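Local coordinates for protein metallo-beta-lactamase (Pseudomonas stutzeri, PDB 4ZEJ) that probably hydrolyses the ring of beta-lactam antibiotics to substituted beta-amino acids with the help of two zinc ions, and so gives antibiotic resistance, at residues L69-T82 against I93-L105. Sequence-based numbering, arbitrary orientation.
Sequences LLGSVSTHWHEDRT and ISTYATTSTNHLL. With ZN (zinc ion), chain D; ZN (zinc ion), chain C.
The HxHxD zinc-binding loop of this metallo-beta-lactamase follows strand 68-73, which runs parallel to strand 95-98, and then rests on helix 99-107. Three backbone hydrogen bonds join the two segments: Ser72 N to Ser94 O (3.0 Å), Tyr96 N to Ser72 O (2.8 Å) and Ser74 N to Tyr96 O. Tyr96 O also takes a bond from a water that joins the small hydroxyls of Ser72 and Ser74; farther on, where direct pairing ends, a second water links Ser74 O with Thr98 N and Thr101 OG1, a hydroxyl also bonded to Asp141. Gly71, at phi 139° and with no side chain, lets Ser94 O come within 3.0 Å of its CA. In the loop, Trp77 turns its broad indole onto the helix, with chi1 75° setting CG between backbone N and carbonyl carbon. Leu104 CB makes a CH-pi contact over the five-membered ring, 3.8 Å from its centroid, while the opposite face meets His78 CD2. The branched Leu105 puts CD2 against Trp77 O (3.3 Å) and tip to tip with Thr82. His76 NE2 and His78 ND1 bind one zinc with His138; Asp80 OD2 binds the other with Cys157 and His199, the dinuclear site characteristic of class B1 enzymes in the alpha-beta/beta-alpha metallo-beta-lactamase fold.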
ATOM      1  N   LEU A  69     -13.765  12.579   0.132  1.00 36.52           N
ATOM      2  CA  LEU A  69     -13.087  11.282   0.094  1.00 34.37           C
ATOM      3  C   LEU A  69     -13.595  10.485  -1.089  1.00 34.59           C
ATOM      4  O   LEU A  69     -14.724  10.016  -1.082  1.00 35.04           O
ATOM      5  CB  LEU A  69     -13.296  10.514   1.395  1.00 32.82           C
ATOM      6  CG  LEU A  69     -12.637   9.138   1.505  1.00 31.06           C
ATOM      7  CD1 LEU A  69     -11.135   9.188   1.222  1.00 30.09           C
ATOM      8  CD2 LEU A  69     -12.913   8.583   2.895  1.00 30.56           C
ATOM      9  N   LEU A  70     -12.752  10.347  -2.103  1.00 34.54           N
ATOM     10  CA  LEU A  70     -13.114   9.639  -3.329  1.00 35.62           C
ATOM     11  C   LEU A  70     -12.988   8.114  -3.226  1.00 34.43           C
ATOM     12  O   LEU A  70     -13.503   7.395  -4.090  1.00 36.22           O
ATOM     13  CB  LEU A  70     -12.267  10.151  -4.493  1.00 36.66           C
ATOM     14  CG  LEU A  70     -12.453  11.624  -4.865  1.00 38.99           C
ATOM     15  CD1 LEU A  70     -11.580  11.950  -6.069  1.00 40.42           C
ATOM     16  CD2 LEU A  70     -13.910  11.936  -5.151  1.00 40.98           C
ATOM     17  N   GLY A  71     -12.314   7.616  -2.195  1.00 31.96           N
ATOM     18  CA  GLY A  71     -12.219   6.178  -1.975  1.00 30.93           C
ATOM     19  C   GLY A  71     -10.851   5.710  -1.524  1.00 29.06           C
ATOM     20  O   GLY A  71     -10.005   6.519  -1.145  1.00 28.35           O
ATOM     21  N   SER A  72     -10.671   4.388  -1.543  1.00 28.21           N
ATOM     22  CA  SER A  72      -9.420   3.736  -1.160  1.00 26.89           C
ATOM     23  C   SER A  72      -9.000   2.727  -2.217  1.00 26.64           C
ATOM     24  O   SER A  72      -9.847   2.176  -2.919  1.00 28.13           O
ATOM     25  CB  SER A  72      -9.574   3.005   0.172  1.00 26.31           C
ATOM     26  OG  SER A  72     -10.411   1.858   0.040  1.00 27.32           O
ATOM     27  N   VAL A  73      -7.696   2.475  -2.310  1.00 25.47           N
ATOM     28  CA  VAL A  73      -7.176   1.340  -3.085  1.00 25.32           C
ATOM     29  C   VAL A  73      -6.260   0.527  -2.185  1.00 24.09           C
ATOM     30  O   VAL A  73      -5.545   1.110  -1.363  1.00 23.43           O
ATOM     31  CB  VAL A  73      -6.437   1.774  -4.371  1.00 26.17           C
ATOM     32  CG1 VAL A  73      -5.155   2.565  -4.072  1.00 25.63           C
ATOM     33  CG2 VAL A  73      -6.109   0.566  -5.236  1.00 26.65           C
ATOM     34  N   SER A  74      -6.310  -0.804  -2.317  1.00 23.78           N
ATOM     35  CA  SER A  74      -5.436  -1.707  -1.564  1.00 23.18           C
ATOM     36  C   SER A  74      -4.420  -2.348  -2.514  1.00 23.05           C
ATOM     37  O   SER A  74      -4.760  -2.700  -3.650  1.00 24.65           O
ATOM     38  CB  SER A  74      -6.232  -2.773  -0.819  1.00 23.31           C
ATOM     39  OG  SER A  74      -7.060  -2.184   0.170  1.00 23.71           O
ATOM     40  N   THR A  75      -3.179  -2.481  -2.052  1.00 21.70           N
ATOM     41  CA  THR A  75      -2.043  -2.859  -2.914  1.00 21.64           C
ATOM     42  C   THR A  75      -1.677  -4.347  -2.875  1.00 21.47           C
ATOM     43  O   THR A  75      -0.900  -4.802  -3.701  1.00 22.21           O
ATOM     44  CB  THR A  75      -0.807  -1.996  -2.627  1.00 21.37           C
ATOM     45  OG1 THR A  75      -0.417  -2.140  -1.257  1.00 20.62           O
ATOM     46  CG2 THR A  75      -1.104  -0.515  -2.925  1.00 21.58           C
ATOM     47  N   HIS A  76      -2.223  -5.094  -1.917  1.00 21.06           N
ATOM     48  CA  HIS A  76      -2.347  -6.565  -2.036  1.00 21.84           C
ATOM     49  C   HIS A  76      -3.392  -7.029  -1.023  1.00 21.88           C
ATOM     50  O   HIS A  76      -3.945  -6.204  -0.312  1.00 21.83           O
ATOM     51  CB  HIS A  76      -1.008  -7.335  -1.941  1.00 21.77           C
ATOM     52  CG  HIS A  76      -0.401  -7.383  -0.580  1.00 21.20           C
ATOM     53  ND1 HIS A  76       0.302  -6.326  -0.047  1.00 20.70           N
ATOM     54  CD2 HIS A  76      -0.340  -8.372   0.337  1.00 21.69           C
ATOM     55  CE1 HIS A  76       0.743  -6.653   1.149  1.00 20.78           C
ATOM     56  NE2 HIS A  76       0.368  -7.887   1.405  1.00 21.31           N
ATOM     57  N   TRP A  77      -3.683  -8.319  -0.965  1.00 22.94           N
ATOM     58  CA  TRP A  77      -4.877  -8.787  -0.235  1.00 23.83           C
ATOM     59  C   TRP A  77      -4.753  -8.895   1.285  1.00 23.78           C
ATOM     60  O   TRP A  77      -5.771  -8.966   1.975  1.00 24.49           O
ATOM     61  CB  TRP A  77      -5.386 -10.098  -0.819  1.00 25.58           C
ATOM     62  CG  TRP A  77      -4.587 -11.327  -0.482  1.00 26.25           C
ATOM     63  CD1 TRP A  77      -3.484 -11.792  -1.127  1.00 26.29           C
ATOM     64  CD2 TRP A  77      -4.864 -12.265   0.568  1.00 27.35           C
ATOM     65  NE1 TRP A  77      -3.052 -12.964  -0.548  1.00 27.35           N
ATOM     66  CE2 TRP A  77      -3.884 -13.276   0.493  1.00 27.91           C
ATOM     67  CE3 TRP A  77      -5.844 -12.344   1.567  1.00 28.11           C
ATOM     68  CZ2 TRP A  77      -3.845 -14.355   1.394  1.00 29.59           C
ATOM     69  CZ3 TRP A  77      -5.816 -13.426   2.455  1.00 29.74           C
ATOM     70  CH2 TRP A  77      -4.823 -14.412   2.360  1.00 30.32           C
ATOM     71  N   HIS A  78      -3.536  -8.905   1.821  1.00 23.24           N
ATOM     72  CA  HIS A  78      -3.365  -9.167   3.256  1.00 23.71           C
ATOM     73  C   HIS A  78      -3.995  -8.086   4.119  1.00 23.54           C
ATOM     74  O   HIS A  78      -4.203  -6.953   3.669  1.00 22.15           O
ATOM     75  CB  HIS A  78      -1.893  -9.356   3.627  1.00 23.52           C
ATOM     76  CG  HIS A  78      -1.293 -10.610   3.072  1.00 24.63           C
ATOM     77  ND1 HIS A  78       0.053 -10.752   2.817  1.00 24.71           N
ATOM     78  CD2 HIS A  78      -1.865 -11.780   2.708  1.00 25.96           C
ATOM     79  CE1 HIS A  78       0.288 -11.967   2.353  1.00 25.97           C
ATOM     80  NE2 HIS A  78      -0.862 -12.606   2.267  1.00 26.66           N
ATOM     81  N   GLU A  79      -4.263  -8.444   5.371  1.00 25.08           N
ATOM     82  CA  GLU A  79      -5.034  -7.597   6.291  1.00 26.00           C
ATOM     83  C   GLU A  79      -4.428  -6.228   6.589  1.00 24.87           C
ATOM     84  O   GLU A  79      -5.175  -5.260   6.818  1.00 24.54           O
ATOM     85  CB  GLU A  79      -5.293  -8.333   7.610  1.00 29.06           C
ATOM     86  CG  GLU A  79      -6.288  -9.473   7.468  1.00 32.05           C
ATOM     87  CD  GLU A  79      -6.557 -10.216   8.769  1.00 35.49           C
ATOM     88  OE1 GLU A  79      -6.393  -9.625   9.870  1.00 37.23           O
ATOM     89  OE2 GLU A  79      -6.958 -11.400   8.695  1.00 39.32           O
ATOM     90  N   ASP A  80      -3.098  -6.122   6.570  1.00 24.31           N
ATOM     91  CA  ASP A  80      -2.462  -4.812   6.768  1.00 24.23           C
ATOM     92  C   ASP A  80      -2.756  -3.815   5.633  1.00 23.54           C
ATOM     93  O   ASP A  80      -2.540  -2.628   5.809  1.00 23.65           O
ATOM     94  CB  ASP A  80      -0.948  -4.913   7.041  1.00 24.47           C
ATOM     95  CG  ASP A  80      -0.161  -5.493   5.889  1.00 24.55           C
ATOM     96  OD1 ASP A  80      -0.597  -6.488   5.311  1.00 25.64           O
ATOM     97  OD2 ASP A  80       0.921  -4.982   5.576  1.00 24.13           O
ATOM     98  N   ARG A  81      -3.253  -4.292   4.487  1.00 19.53           N
ATOM     99  CA  ARG A  81      -3.666  -3.432   3.367  1.00 19.36           C
ATOM    100  C   ARG A  81      -5.189  -3.242   3.215  1.00 20.21           C
ATOM    101  O   ARG A  81      -5.634  -2.280   2.582  1.00 20.75           O
ATOM    102  CB  ARG A  81      -3.184  -4.051   2.051  1.00 19.70           C
ATOM    103  CG  ARG A  81      -1.739  -4.499   1.951  1.00 19.61           C
ATOM    104  CD  ARG A  81      -0.768  -3.335   1.953  1.00 20.09           C
ATOM    105  NE  ARG A  81      -0.141  -3.161   3.243  1.00 20.63           N
ATOM    106  CZ  ARG A  81       0.492  -2.067   3.664  1.00 21.67           C
ATOM    107  NH1 ARG A  81       0.586  -0.955   2.921  1.00 21.72           N
ATOM    108  NH2 ARG A  81       1.032  -2.090   4.868  1.00 22.76           N
ATOM    109  N   THR A  82      -5.958  -4.205   3.711  1.00 20.42           N
ATOM    110  CA  THR A  82      -7.379  -4.369   3.411  1.00 21.26           C
ATOM    111  C   THR A  82      -8.300  -4.436   4.637  1.00 21.66           C
ATOM    112  O   THR A  82      -9.511  -4.503   4.461  1.00 22.23           O
ATOM    113  CB  THR A  82      -7.613  -5.674   2.615  1.00 21.83           C
ATOM    114  OG1 THR A  82      -7.152  -6.791   3.388  1.00 22.67           O
ATOM    115  CG2 THR A  82      -6.929  -5.624   1.269  1.00 21.96           C
ATOM    116  N   ILE A  93     -18.223   4.362   1.207  1.00 32.29           N
ATOM    117  CA  ILE A  93     -16.989   4.924   0.668  1.00 31.93           C
ATOM    118  C   ILE A  93     -16.428   3.912  -0.334  1.00 31.27           C
ATOM    119  O   ILE A  93     -16.204   2.765   0.023  1.00 30.35           O
ATOM    120  CB  ILE A  93     -15.959   5.201   1.783  1.00 30.86           C
ATOM    121  CG1 ILE A  93     -16.487   6.279   2.739  1.00 31.69           C
ATOM    122  CG2 ILE A  93     -14.615   5.619   1.185  1.00 30.25           C
ATOM    123  CD1 ILE A  93     -15.800   6.311   4.090  1.00 31.18           C
ATOM    124  N   SER A  94     -16.206   4.347  -1.578  1.00 31.83           N
ATOM    125  CA  SER A  94     -15.760   3.448  -2.653  1.00 31.50           C
ATOM    126  C   SER A  94     -14.414   2.788  -2.345  1.00 29.60           C
ATOM    127  O   SER A  94     -13.462   3.461  -1.985  1.00 29.17           O
ATOM    128  CB  SER A  94     -15.641   4.212  -3.978  1.00 32.91           C
ATOM    129  OG  SER A  94     -16.876   4.794  -4.358  1.00 34.92           O
ATOM    130  N   THR A  95     -14.344   1.474  -2.510  1.00 28.81           N
ATOM    131  CA  THR A  95     -13.116   0.725  -2.317  1.00 27.35           C
ATOM    132  C   THR A  95     -12.725   0.076  -3.634  1.00 27.70           C
ATOM    133  O   THR A  95     -13.600  -0.344  -4.415  1.00 29.53           O
ATOM    134  CB  THR A  95     -13.291  -0.360  -1.250  1.00 26.20           C
ATOM    135  OG1 THR A  95     -14.411  -1.175  -1.597  1.00 27.65           O
ATOM    136  CG2 THR A  95     -13.512   0.257   0.143  1.00 25.77           C
ATOM    137  N   TYR A  96     -11.415   0.018  -3.879  1.00 27.15           N
ATOM    138  CA  TYR A  96     -10.834  -0.493  -5.121  1.00 27.68           C
ATOM    139  C   TYR A  96      -9.742  -1.500  -4.804  1.00 26.88           C
ATOM    140  O   TYR A  96      -8.983  -1.340  -3.841  1.00 25.58           O
ATOM    141  CB  TYR A  96     -10.198   0.629  -5.948  1.00 28.80           C
ATOM    142  CG  TYR A  96     -11.163   1.647  -6.472  1.00 30.47           C
ATOM    143  CD1 TYR A  96     -11.543   2.742  -5.700  1.00 30.92           C
ATOM    144  CD2 TYR A  96     -11.710   1.521  -7.748  1.00 32.87           C
ATOM    145  CE1 TYR A  96     -12.450   3.676  -6.176  1.00 32.64           C
ATOM    146  CE2 TYR A  96     -12.617   2.447  -8.231  1.00 34.65           C
ATOM    147  CZ  TYR A  96     -12.979   3.522  -7.442  1.00 34.76           C
ATOM    148  OH  TYR A  96     -13.874   4.442  -7.928  1.00 36.77           O
ATOM    149  N   ALA A  97      -9.655  -2.515  -5.647  1.00 27.58           N
ATOM    150  CA  ALA A  97      -8.557  -3.459  -5.638  1.00 27.41           C
ATOM    151  C   ALA A  97      -8.484  -4.106  -7.012  1.00 29.04           C
ATOM    152  O   ALA A  97      -9.458  -4.050  -7.783  1.00 30.94           O
ATOM    153  CB  ALA A  97      -8.764  -4.514  -4.567  1.00 27.23           C
ATOM    154  N   THR A  98      -7.356  -4.743  -7.319  1.00 28.75           N
ATOM    155  CA  THR A  98      -7.216  -5.431  -8.609  1.00 30.31           C
ATOM    156  C   THR A  98      -8.046  -6.714  -8.644  1.00 31.68           C
ATOM    157  O   THR A  98      -8.474  -7.221  -7.599  1.00 30.63           O
ATOM    158  CB  THR A  98      -5.770  -5.837  -8.918  1.00 29.89           C
ATOM    159  OG1 THR A  98      -5.317  -6.770  -7.923  1.00 28.37           O
ATOM    160  CG2 THR A  98      -4.853  -4.619  -8.968  1.00 29.10           C
ATOM    161  N   THR A  99      -8.247  -7.223  -9.860  1.00 34.06           N
ATOM    162  CA  THR A  99      -8.868  -8.528 -10.102  1.00 36.17           C
ATOM    163  C   THR A  99      -8.238  -9.622  -9.240  1.00 35.15           C
ATOM    164  O   THR A  99      -8.951 -10.374  -8.561  1.00 34.81           O
ATOM    165  CB  THR A  99      -8.734  -8.919 -11.598  1.00 39.00           C
ATOM    166  OG1 THR A  99      -9.315  -7.889 -12.405  1.00 40.85           O
ATOM    167  CG2 THR A  99      -9.436 -10.236 -11.909  1.00 41.48           C
ATOM    168  N   SER A 100      -6.909  -9.694  -9.262  1.00 33.84           N
ATOM    169  CA  SER A 100      -6.184 -10.734  -8.528  1.00 33.57           C
ATOM    170  C   SER A 100      -6.368 -10.579  -7.016  1.00 31.72           C
ATOM    171  O   SER A 100      -6.639 -11.552  -6.328  1.00 31.97           O
ATOM    172  CB  SER A 100      -4.697 -10.724  -8.882  1.00 33.81           C
ATOM    173  OG  SER A 100      -4.013 -11.782  -8.227  1.00 34.50           O
ATOM    174  N   THR A 101      -6.233  -9.352  -6.514  1.00 28.02           N
ATOM    175  CA  THR A 101      -6.457  -9.072  -5.101  1.00 26.81           C
ATOM    176  C   THR A 101      -7.878  -9.409  -4.633  1.00 27.00           C
ATOM    177  O   THR A 101      -8.040 -10.063  -3.605  1.00 26.86           O
ATOM    178  CB  THR A 101      -6.122  -7.609  -4.775  1.00 26.23           C
ATOM    179  OG1 THR A 101      -4.728  -7.406  -5.025  1.00 26.71           O
ATOM    180  CG2 THR A 101      -6.450  -7.265  -3.328  1.00 25.64           C
ATOM    181  N   ASN A 102      -8.885  -8.967  -5.383  1.00 28.64           N
ATOM    182  CA  ASN A 102     -10.284  -9.302  -5.060  1.00 30.20           C
ATOM    183  C   ASN A 102     -10.568 -10.811  -5.092  1.00 31.26           C
ATOM    184  O   ASN A 102     -11.310 -11.310  -4.238  1.00 30.99           O
ATOM    185  CB  ASN A 102     -11.281  -8.544  -5.960  1.00 32.70           C
ATOM    186  CG  ASN A 102     -11.970  -7.382  -5.251  1.00 33.62           C
ATOM    187  OD1 ASN A 102     -11.618  -6.991  -4.134  1.00 32.42           O
ATOM    188  ND2 ASN A 102     -12.979  -6.824  -5.908  1.00 36.95           N
ATOM    189  N   HIS A 103      -9.974 -11.526  -6.052  1.00 32.84           N
ATOM    190  CA  HIS A 103     -10.073 -12.999  -6.100  1.00 35.28           C
ATOM    191  C   HIS A 103      -9.503 -13.644  -4.840  1.00 33.75           C
ATOM    192  O   HIS A 103     -10.114 -14.539  -4.251  1.00 34.58           O
ATOM    193  CB  HIS A 103      -9.350 -13.561  -7.334  1.00 38.43           C
ATOM    194  CG  HIS A 103      -9.386 -15.054  -7.430  1.00 42.55           C
ATOM    195  ND1 HIS A 103     -10.521 -15.749  -7.793  1.00 46.22           N
ATOM    196  CD2 HIS A 103      -8.428 -15.989  -7.214  1.00 44.50           C
ATOM    197  CE1 HIS A 103     -10.263 -17.045  -7.794  1.00 49.14           C
ATOM    198  NE2 HIS A 103      -9.001 -17.219  -7.444  1.00 48.03           N
ATOM    199  N   LEU A 104      -8.332 -13.173  -4.421  1.00 31.85           N
ATOM    200  CA  LEU A 104      -7.690 -13.686  -3.212  1.00 31.59           C
ATOM    201  C   LEU A 104      -8.458 -13.341  -1.938  1.00 30.45           C
ATOM    202  O   LEU A 104      -8.504 -14.161  -1.025  1.00 31.60           O
ATOM    203  CB  LEU A 104      -6.230 -13.211  -3.121  1.00 31.34           C
ATOM    204  CG  LEU A 104      -5.297 -13.919  -4.111  1.00 33.33           C
ATOM    205  CD1 LEU A 104      -4.006 -13.135  -4.314  1.00 33.47           C
ATOM    206  CD2 LEU A 104      -4.991 -15.343  -3.670  1.00 36.19           C
ATOM    207  N   LEU A 105      -9.068 -12.154  -1.879  1.00 29.23           N
ATOM    208  CA  LEU A 105      -9.922 -11.811  -0.739  1.00 29.14           C
ATOM    209  C   LEU A 105     -11.100 -12.798  -0.640  1.00 31.88           C
ATOM    210  O   LEU A 105     -11.339 -13.385   0.423  1.00 32.83           O
ATOM    211  CB  LEU A 105     -10.424 -10.370  -0.823  1.00 28.22           C
ATOM    212  CG  LEU A 105      -9.341  -9.312  -0.560  1.00 26.88           C
ATOM    213  CD1 LEU A 105      -9.841  -7.944  -1.003  1.00 26.95           C
ATOM    214  CD2 LEU A 105      -8.912  -9.300   0.905  1.00 27.10           C
TER
HETATM  215 ZN    ZN D 302       1.384  -9.195   2.790  1.00 23.06          ZN
HETATM  216 ZN    ZN C 301       2.630  -5.642   4.694  1.00 26.41          ZN
HETATM  217  O   HOH W   1     -16.477   7.283  -2.033  1.00 40.35           O
HETATM  218  O   HOH W   2      -9.293  -0.559  -0.947  1.00 27.30           O
HETATM  219  O   HOH W   3      -5.122  -4.660  -5.491  1.00 25.07           O
HETATM  220  O   HOH W   4       2.282 -10.467   4.772  1.00 40.78           O